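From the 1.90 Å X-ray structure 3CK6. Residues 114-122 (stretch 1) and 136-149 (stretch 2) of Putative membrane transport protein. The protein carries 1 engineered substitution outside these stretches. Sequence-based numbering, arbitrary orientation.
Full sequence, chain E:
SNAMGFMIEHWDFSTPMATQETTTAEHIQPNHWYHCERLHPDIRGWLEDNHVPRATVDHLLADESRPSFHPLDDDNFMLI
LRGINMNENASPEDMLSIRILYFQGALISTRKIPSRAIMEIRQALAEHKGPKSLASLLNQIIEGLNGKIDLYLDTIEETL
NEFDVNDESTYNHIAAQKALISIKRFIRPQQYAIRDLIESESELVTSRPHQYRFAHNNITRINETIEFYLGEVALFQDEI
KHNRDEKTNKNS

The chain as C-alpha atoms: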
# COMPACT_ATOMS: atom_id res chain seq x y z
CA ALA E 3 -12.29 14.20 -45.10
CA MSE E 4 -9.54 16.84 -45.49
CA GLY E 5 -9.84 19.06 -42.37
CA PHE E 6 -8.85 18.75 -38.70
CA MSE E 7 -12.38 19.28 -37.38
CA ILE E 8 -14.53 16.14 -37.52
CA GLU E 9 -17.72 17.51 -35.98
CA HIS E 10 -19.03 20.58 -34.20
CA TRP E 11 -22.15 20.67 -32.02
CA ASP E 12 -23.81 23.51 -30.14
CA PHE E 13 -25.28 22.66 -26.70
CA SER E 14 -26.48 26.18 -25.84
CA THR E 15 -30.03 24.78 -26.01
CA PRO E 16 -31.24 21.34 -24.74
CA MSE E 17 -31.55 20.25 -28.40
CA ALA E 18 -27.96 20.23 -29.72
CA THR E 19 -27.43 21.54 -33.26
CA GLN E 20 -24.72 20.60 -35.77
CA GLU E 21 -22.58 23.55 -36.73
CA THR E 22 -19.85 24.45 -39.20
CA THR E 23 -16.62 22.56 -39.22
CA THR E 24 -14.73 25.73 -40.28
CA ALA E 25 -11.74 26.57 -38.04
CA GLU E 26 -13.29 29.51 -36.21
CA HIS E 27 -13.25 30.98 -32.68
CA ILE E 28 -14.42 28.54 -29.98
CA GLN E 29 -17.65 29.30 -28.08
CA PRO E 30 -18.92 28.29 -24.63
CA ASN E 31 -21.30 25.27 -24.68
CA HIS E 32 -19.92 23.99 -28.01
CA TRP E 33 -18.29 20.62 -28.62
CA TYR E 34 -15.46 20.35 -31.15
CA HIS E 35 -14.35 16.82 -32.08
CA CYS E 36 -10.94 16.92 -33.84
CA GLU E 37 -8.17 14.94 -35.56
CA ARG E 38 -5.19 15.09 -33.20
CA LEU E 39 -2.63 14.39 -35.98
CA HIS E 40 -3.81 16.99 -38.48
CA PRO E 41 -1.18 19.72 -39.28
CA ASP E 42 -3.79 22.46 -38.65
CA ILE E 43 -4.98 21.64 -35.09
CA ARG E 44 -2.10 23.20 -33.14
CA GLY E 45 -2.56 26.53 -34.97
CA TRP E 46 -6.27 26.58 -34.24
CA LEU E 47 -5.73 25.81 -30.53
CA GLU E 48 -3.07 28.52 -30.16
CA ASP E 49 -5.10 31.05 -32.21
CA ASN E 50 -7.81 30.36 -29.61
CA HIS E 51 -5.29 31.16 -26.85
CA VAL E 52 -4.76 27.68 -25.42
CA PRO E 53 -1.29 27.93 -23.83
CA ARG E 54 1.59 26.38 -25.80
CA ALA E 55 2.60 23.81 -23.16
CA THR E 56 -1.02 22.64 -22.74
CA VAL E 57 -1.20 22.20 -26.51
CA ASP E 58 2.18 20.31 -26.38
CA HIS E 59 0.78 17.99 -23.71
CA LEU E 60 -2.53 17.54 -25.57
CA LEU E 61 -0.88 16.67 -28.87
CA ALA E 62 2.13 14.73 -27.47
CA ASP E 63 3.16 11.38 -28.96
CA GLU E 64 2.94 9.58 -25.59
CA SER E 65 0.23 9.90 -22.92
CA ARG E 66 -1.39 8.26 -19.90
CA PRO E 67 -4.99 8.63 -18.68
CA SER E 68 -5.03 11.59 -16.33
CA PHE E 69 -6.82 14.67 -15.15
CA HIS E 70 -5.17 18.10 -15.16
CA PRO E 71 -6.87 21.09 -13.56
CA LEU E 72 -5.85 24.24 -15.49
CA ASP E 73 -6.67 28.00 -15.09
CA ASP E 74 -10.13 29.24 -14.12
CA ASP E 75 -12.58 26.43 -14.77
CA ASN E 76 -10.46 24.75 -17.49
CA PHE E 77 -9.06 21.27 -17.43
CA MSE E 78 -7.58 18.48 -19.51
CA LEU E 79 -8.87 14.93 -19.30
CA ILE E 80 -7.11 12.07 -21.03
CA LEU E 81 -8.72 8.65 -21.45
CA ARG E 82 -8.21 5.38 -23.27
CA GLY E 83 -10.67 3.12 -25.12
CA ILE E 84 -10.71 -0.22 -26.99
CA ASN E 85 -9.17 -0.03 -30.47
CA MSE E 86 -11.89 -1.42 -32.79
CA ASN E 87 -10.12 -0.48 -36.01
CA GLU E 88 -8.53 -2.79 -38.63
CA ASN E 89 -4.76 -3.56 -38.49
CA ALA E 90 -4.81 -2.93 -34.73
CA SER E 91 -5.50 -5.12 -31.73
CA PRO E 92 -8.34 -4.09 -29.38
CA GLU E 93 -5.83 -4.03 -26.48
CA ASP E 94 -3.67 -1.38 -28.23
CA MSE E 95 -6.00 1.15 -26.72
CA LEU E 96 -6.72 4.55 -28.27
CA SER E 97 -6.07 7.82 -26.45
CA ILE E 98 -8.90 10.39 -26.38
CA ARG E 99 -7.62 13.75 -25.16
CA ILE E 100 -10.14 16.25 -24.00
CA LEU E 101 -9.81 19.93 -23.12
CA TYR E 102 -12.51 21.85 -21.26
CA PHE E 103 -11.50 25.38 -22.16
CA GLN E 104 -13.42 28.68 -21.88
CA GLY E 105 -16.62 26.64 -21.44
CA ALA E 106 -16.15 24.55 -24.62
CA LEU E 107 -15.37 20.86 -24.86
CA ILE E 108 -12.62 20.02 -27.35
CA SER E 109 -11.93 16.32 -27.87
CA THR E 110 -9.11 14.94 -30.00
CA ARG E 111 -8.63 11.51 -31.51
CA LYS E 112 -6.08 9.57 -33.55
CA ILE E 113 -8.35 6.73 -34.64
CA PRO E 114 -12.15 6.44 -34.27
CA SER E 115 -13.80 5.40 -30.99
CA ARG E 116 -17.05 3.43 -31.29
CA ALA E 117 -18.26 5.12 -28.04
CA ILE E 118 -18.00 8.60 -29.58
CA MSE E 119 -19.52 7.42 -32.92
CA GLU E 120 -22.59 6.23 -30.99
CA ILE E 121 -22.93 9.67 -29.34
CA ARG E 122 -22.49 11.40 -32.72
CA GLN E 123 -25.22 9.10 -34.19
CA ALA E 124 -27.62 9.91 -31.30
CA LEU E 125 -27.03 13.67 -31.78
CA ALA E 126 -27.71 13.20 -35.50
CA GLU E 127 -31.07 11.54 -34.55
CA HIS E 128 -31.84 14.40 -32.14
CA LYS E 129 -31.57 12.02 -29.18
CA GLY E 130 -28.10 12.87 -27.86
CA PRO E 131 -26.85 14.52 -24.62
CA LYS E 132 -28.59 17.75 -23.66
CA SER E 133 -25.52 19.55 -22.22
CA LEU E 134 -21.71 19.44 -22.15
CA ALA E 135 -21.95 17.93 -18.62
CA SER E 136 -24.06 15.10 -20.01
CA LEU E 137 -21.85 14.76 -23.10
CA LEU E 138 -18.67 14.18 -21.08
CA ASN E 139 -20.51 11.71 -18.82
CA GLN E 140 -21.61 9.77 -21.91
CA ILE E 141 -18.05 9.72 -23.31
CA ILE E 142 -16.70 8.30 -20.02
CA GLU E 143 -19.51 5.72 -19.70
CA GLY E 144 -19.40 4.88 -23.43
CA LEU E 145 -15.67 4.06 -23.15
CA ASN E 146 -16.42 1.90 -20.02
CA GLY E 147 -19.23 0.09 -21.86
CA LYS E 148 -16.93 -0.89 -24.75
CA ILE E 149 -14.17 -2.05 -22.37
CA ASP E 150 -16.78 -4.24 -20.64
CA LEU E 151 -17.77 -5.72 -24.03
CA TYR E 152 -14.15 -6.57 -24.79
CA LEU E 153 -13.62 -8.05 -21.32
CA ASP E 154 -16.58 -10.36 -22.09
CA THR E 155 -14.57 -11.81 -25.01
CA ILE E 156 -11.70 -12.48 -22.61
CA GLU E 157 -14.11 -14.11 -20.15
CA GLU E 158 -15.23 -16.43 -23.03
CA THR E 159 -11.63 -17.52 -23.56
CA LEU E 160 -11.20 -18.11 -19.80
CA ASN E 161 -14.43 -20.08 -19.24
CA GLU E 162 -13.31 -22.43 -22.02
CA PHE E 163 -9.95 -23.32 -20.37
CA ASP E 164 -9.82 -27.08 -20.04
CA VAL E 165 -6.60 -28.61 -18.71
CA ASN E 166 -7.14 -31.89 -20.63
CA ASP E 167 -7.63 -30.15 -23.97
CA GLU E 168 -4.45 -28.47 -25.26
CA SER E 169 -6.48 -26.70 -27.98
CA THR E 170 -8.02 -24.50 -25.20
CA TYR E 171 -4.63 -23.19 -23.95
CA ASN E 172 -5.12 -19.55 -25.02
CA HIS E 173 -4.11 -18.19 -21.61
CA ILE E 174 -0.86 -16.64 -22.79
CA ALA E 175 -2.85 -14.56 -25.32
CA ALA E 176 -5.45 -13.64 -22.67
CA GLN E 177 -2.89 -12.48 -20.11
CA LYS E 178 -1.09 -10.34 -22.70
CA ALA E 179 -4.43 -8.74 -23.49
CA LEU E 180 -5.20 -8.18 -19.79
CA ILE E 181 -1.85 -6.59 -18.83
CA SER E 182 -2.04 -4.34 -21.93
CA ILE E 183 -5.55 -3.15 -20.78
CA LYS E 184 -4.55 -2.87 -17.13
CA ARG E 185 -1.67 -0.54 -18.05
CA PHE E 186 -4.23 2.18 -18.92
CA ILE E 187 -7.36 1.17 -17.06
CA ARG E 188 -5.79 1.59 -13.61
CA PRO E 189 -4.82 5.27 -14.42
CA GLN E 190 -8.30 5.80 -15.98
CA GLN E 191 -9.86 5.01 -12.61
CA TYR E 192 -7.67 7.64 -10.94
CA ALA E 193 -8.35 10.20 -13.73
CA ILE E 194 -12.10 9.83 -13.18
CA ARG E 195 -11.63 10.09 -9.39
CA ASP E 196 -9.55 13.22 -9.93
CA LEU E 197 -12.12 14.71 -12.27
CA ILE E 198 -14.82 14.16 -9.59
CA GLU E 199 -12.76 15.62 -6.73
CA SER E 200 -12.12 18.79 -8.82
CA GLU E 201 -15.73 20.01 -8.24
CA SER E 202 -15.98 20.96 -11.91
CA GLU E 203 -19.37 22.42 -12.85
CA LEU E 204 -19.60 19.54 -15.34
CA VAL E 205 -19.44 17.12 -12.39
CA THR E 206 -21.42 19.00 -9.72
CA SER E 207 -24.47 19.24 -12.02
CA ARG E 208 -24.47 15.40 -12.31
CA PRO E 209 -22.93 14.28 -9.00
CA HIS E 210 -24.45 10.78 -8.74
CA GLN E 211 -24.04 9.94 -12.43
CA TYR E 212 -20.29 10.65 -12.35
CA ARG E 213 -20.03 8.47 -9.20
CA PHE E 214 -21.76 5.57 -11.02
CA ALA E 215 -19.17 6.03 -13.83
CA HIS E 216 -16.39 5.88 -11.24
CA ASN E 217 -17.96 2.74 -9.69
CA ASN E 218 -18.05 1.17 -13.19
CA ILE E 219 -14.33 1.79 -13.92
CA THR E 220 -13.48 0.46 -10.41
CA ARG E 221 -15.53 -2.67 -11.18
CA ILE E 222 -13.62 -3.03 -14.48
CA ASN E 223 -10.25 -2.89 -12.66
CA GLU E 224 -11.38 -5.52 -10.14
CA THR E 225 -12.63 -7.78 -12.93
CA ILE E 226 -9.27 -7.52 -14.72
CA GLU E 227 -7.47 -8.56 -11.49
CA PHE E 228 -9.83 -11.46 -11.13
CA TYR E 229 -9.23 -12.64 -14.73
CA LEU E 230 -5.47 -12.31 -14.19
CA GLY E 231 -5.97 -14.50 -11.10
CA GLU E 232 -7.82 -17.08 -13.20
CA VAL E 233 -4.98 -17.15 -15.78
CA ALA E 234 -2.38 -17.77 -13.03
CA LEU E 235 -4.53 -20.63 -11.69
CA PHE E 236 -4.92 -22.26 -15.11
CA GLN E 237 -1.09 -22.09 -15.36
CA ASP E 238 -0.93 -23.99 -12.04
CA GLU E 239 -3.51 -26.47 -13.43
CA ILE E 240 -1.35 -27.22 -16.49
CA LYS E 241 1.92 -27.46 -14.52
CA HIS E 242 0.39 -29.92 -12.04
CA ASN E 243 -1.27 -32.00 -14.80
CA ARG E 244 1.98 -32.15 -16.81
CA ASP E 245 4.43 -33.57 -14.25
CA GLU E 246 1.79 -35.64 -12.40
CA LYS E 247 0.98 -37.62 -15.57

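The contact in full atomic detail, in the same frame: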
# COMPACT_ATOMS: atom_id res chain seq x y z
N PRO E 114 -10.78 6.39 -34.78
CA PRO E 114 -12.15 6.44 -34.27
C PRO E 114 -12.44 5.56 -33.05
O PRO E 114 -11.89 4.46 -32.93
CB PRO E 114 -12.98 6.01 -35.48
CG PRO E 114 -12.15 6.43 -36.66
CD PRO E 114 -10.76 6.09 -36.23
N SER E 115 -13.26 6.10 -32.15
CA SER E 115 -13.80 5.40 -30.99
C SER E 115 -15.27 5.09 -31.28
O SER E 115 -16.03 5.98 -31.66
CB SER E 115 -13.64 6.30 -29.76
OG SER E 115 -14.70 6.14 -28.80
N ARG E 116 -15.67 3.83 -31.09
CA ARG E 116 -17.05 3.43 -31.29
C ARG E 116 -17.97 4.16 -30.30
O ARG E 116 -19.06 4.56 -30.67
CB ARG E 116 -17.22 1.91 -31.19
CG ARG E 116 -18.67 1.44 -31.28
CD ARG E 116 -19.06 0.91 -32.67
NE ARG E 116 -19.14 1.94 -33.71
CZ ARG E 116 -20.27 2.33 -34.31
NH1 ARG E 116 -21.44 1.80 -33.98
NH2 ARG E 116 -20.22 3.27 -35.26
N ALA E 117 -17.51 4.36 -29.07
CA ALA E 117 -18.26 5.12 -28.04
C ALA E 117 -18.67 6.53 -28.50
O ALA E 117 -19.83 6.96 -28.32
CB ALA E 117 -17.42 5.22 -26.78
N ILE E 118 -17.72 7.26 -29.07
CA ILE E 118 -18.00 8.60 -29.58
C ILE E 118 -18.85 8.59 -30.88
O ILE E 118 -19.72 9.44 -31.04
CB ILE E 118 -16.72 9.45 -29.70
CG1 ILE E 118 -16.16 9.71 -28.28
CG2 ILE E 118 -17.03 10.80 -30.39
CD1 ILE E 118 -14.78 10.31 -28.24
N MSE E 119 -18.62 7.63 -31.78
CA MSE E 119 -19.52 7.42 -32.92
C MSE E 119 -20.97 7.27 -32.51
O MSE E 119 -21.86 7.84 -33.14
CB MSE E 119 -19.12 6.17 -33.73
CG MSE E 119 -17.75 6.23 -34.31
SE MSE E 119 -17.38 4.67 -35.36
CE MSE E 119 -15.53 4.46 -34.86
N GLU E 120 -21.21 6.48 -31.47
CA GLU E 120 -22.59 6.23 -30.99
C GLU E 120 -23.23 7.52 -30.46
O GLU E 120 -24.40 7.78 -30.72
CB GLU E 120 -22.63 5.05 -30.00
CG GLU E 120 -22.42 3.72 -30.79
CD GLU E 120 -22.22 2.44 -29.97
OE1 GLU E 120 -22.37 2.44 -28.72
OE2 GLU E 120 -21.89 1.41 -30.60
N ILE E 121 -22.44 8.36 -29.79
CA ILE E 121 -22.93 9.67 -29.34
C ILE E 121 -23.24 10.59 -30.51
O ILE E 121 -24.32 11.17 -30.58
CB ILE E 121 -21.96 10.33 -28.32
CG1 ILE E 121 -21.89 9.47 -27.04
CG2 ILE E 121 -22.37 11.79 -28.04
CD1 ILE E 121 -20.61 9.64 -26.23
N ARG E 122 -22.30 10.67 -31.46
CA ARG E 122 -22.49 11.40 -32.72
C ARG E 122 -23.75 10.95 -33.50
O ARG E 122 -24.51 11.78 -34.02
CB ARG E 122 -21.22 11.30 -33.57
CG ARG E 122 -19.97 12.08 -33.00
CD ARG E 122 -18.70 11.65 -33.75
NE ARG E 122 -18.78 12.14 -35.12
CZ ARG E 122 -18.07 11.71 -36.16
NH1 ARG E 122 -17.18 10.74 -36.02
NH2 ARG E 122 -18.28 12.27 -37.35
N SER E 136 -23.55 16.40 -19.61
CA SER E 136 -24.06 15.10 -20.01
C SER E 136 -23.20 14.46 -21.10
O SER E 136 -22.97 13.25 -21.07
CB SER E 136 -25.52 15.21 -20.45
OG SER E 136 -25.99 13.96 -20.95
N LEU E 137 -22.74 15.26 -22.06
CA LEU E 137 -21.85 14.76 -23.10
C LEU E 137 -20.61 14.06 -22.54
O LEU E 137 -20.26 12.95 -22.96
CB LEU E 137 -21.44 15.92 -24.03
CG LEU E 137 -20.37 15.57 -25.08
CD1 LEU E 137 -20.89 14.50 -26.04
CD2 LEU E 137 -19.96 16.81 -25.83
N LEU E 138 -19.92 14.72 -21.61
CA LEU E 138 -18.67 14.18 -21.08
C LEU E 138 -18.93 12.90 -20.28
O LEU E 138 -18.18 11.94 -20.36
CB LEU E 138 -17.99 15.24 -20.21
CG LEU E 138 -16.70 14.82 -19.50
CD1 LEU E 138 -15.68 14.31 -20.50
CD2 LEU E 138 -16.13 15.98 -18.67
N ASN E 139 -20.03 12.91 -19.52
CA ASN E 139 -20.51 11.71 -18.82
C ASN E 139 -20.73 10.55 -19.77
O ASN E 139 -20.30 9.42 -19.50
CB ASN E 139 -21.80 12.08 -18.06
CG ASN E 139 -22.18 11.07 -16.96
OD1 ASN E 139 -23.02 11.39 -16.11
ND2 ASN E 139 -21.59 9.85 -16.98
N GLN E 140 -21.37 10.81 -20.91
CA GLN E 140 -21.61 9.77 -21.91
C GLN E 140 -20.32 9.27 -22.57
O GLN E 140 -20.21 8.09 -22.89
CB GLN E 140 -22.58 10.24 -22.98
CG GLN E 140 -24.03 10.35 -22.49
CD GLN E 140 -25.03 10.54 -23.62
OE1 GLN E 140 -24.69 10.37 -24.80
NE2 GLN E 140 -26.26 10.90 -23.27
N ILE E 141 -19.36 10.15 -22.79
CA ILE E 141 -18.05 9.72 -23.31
C ILE E 141 -17.38 8.74 -22.34
O ILE E 141 -16.95 7.64 -22.74
CB ILE E 141 -17.11 10.93 -23.62
CG1 ILE E 141 -17.69 11.80 -24.74
CG2 ILE E 141 -15.67 10.43 -24.00
CD1 ILE E 141 -17.02 13.19 -24.89
N ILE E 142 -17.31 9.12 -21.07
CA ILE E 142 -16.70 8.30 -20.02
C ILE E 142 -17.43 6.94 -19.93
O ILE E 142 -16.79 5.88 -20.03
CB ILE E 142 -16.65 9.07 -18.66
CG1 ILE E 142 -15.67 10.24 -18.74
CG2 ILE E 142 -16.26 8.15 -17.51
CD1 ILE E 142 -15.87 11.29 -17.67
N GLU E 143 -18.75 6.96 -19.78
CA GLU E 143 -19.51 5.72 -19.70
C GLU E 143 -19.49 4.90 -21.00
O GLU E 143 -19.51 3.67 -20.97
CB GLU E 143 -20.96 5.95 -19.25
CG GLU E 143 -21.09 6.38 -17.79
CD GLU E 143 -21.06 5.20 -16.79
OE1 GLU E 143 -20.20 4.29 -16.93
OE2 GLU E 143 -21.90 5.20 -15.85
N GLY E 144 -19.47 5.59 -22.14
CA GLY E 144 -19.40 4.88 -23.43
C GLY E 144 -18.12 4.07 -23.53
O GLY E 144 -18.15 2.90 -23.91
N LEU E 145 -16.99 4.70 -23.19
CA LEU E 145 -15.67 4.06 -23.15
C LEU E 145 -15.64 2.86 -22.18
O LEU E 145 -15.13 1.79 -22.54
CB LEU E 145 -14.57 5.08 -22.83
CG LEU E 145 -14.25 6.15 -23.88
CD1 LEU E 145 -13.29 7.19 -23.32
CD2 LEU E 145 -13.69 5.53 -25.16
N ASN E 146 -16.20 3.03 -20.97
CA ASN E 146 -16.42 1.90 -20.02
C ASN E 146 -17.19 0.75 -20.64
O ASN E 146 -16.75 -0.41 -20.58
CB ASN E 146 -17.21 2.36 -18.78
CG ASN E 146 -16.38 3.15 -17.79
OD1 ASN E 146 -15.14 3.14 -17.86
ND2 ASN E 146 -17.06 3.85 -16.83
N GLY E 147 -18.37 1.07 -21.20
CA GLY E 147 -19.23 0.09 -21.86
C GLY E 147 -18.50 -0.76 -22.90
O GLY E 147 -18.64 -1.99 -22.93
N LYS E 148 -17.71 -0.13 -23.75
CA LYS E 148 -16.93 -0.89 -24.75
C LYS E 148 -15.79 -1.73 -24.16
O LYS E 148 -15.48 -2.80 -24.69
CB LYS E 148 -16.43 0.03 -25.88
CG LYS E 148 -17.55 0.81 -26.59
CD LYS E 148 -18.62 -0.11 -27.15
CE LYS E 148 -19.72 0.67 -27.85
NZ LYS E 148 -20.72 -0.22 -28.51
N ILE E 149 -15.18 -1.25 -23.08
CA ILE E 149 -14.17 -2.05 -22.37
C ILE E 149 -14.84 -3.29 -21.77
O ILE E 149 -14.32 -4.42 -21.91
CB ILE E 149 -13.42 -1.25 -21.27
CG1 ILE E 149 -12.52 -0.17 -21.91
CG2 ILE E 149 -12.57 -2.20 -20.42
CD1 ILE E 149 -12.03 0.91 -20.94

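Read along the second helix, the contact follows an i, i+3/i+4 pattern: Leu 137, Gln 140, Ile 141, Gly 144, Leu 145 and Lys 148 meet the first helix, which crosses at 130° with the axes 8.6 Å apart. Leu 137 starts it: its CA-to-CB bond points sideways, but its t, p rotamer brings CD1 to 3.7 Å from Ile 121 CG2. At Gln 140 the side chain has OE1 3.7 Å from Ile 121 CG1, a packing contact, not a hydrogen bond, made by a partly exposed residue whose CA-to-CB bond points toward the other helix. Ile 141 is buried; its CG1 lies 3.9 Å from Ile 121 CD1 and its CG2 4.3 Å from Ile 118 CD1, so Ile 141 touches both isoleucines.

At Gly 144 the backbones come closest among the paired residues. Its CA is 4.8 Å from Ala 117 CA, and Ala 117 CB rests 3.5 Å from Gly 144 C; an ideal CB here would sit only 3.1 Å from Ala 117 CB. Smallness on both helices permits the approach. Leu 145 then closes over the alanine, CD2 4.1 Å from Ala 117 CB. Lys 148 finishes the contact: its aliphatic chain packs on Arg 116, Lys 148 CE 3.7 Å from Arg 116 CG, while NZ forms a salt bridge with Glu 120 OE2 at 2.9 Å, pairing methylenes that pack against the first helix with a charged end.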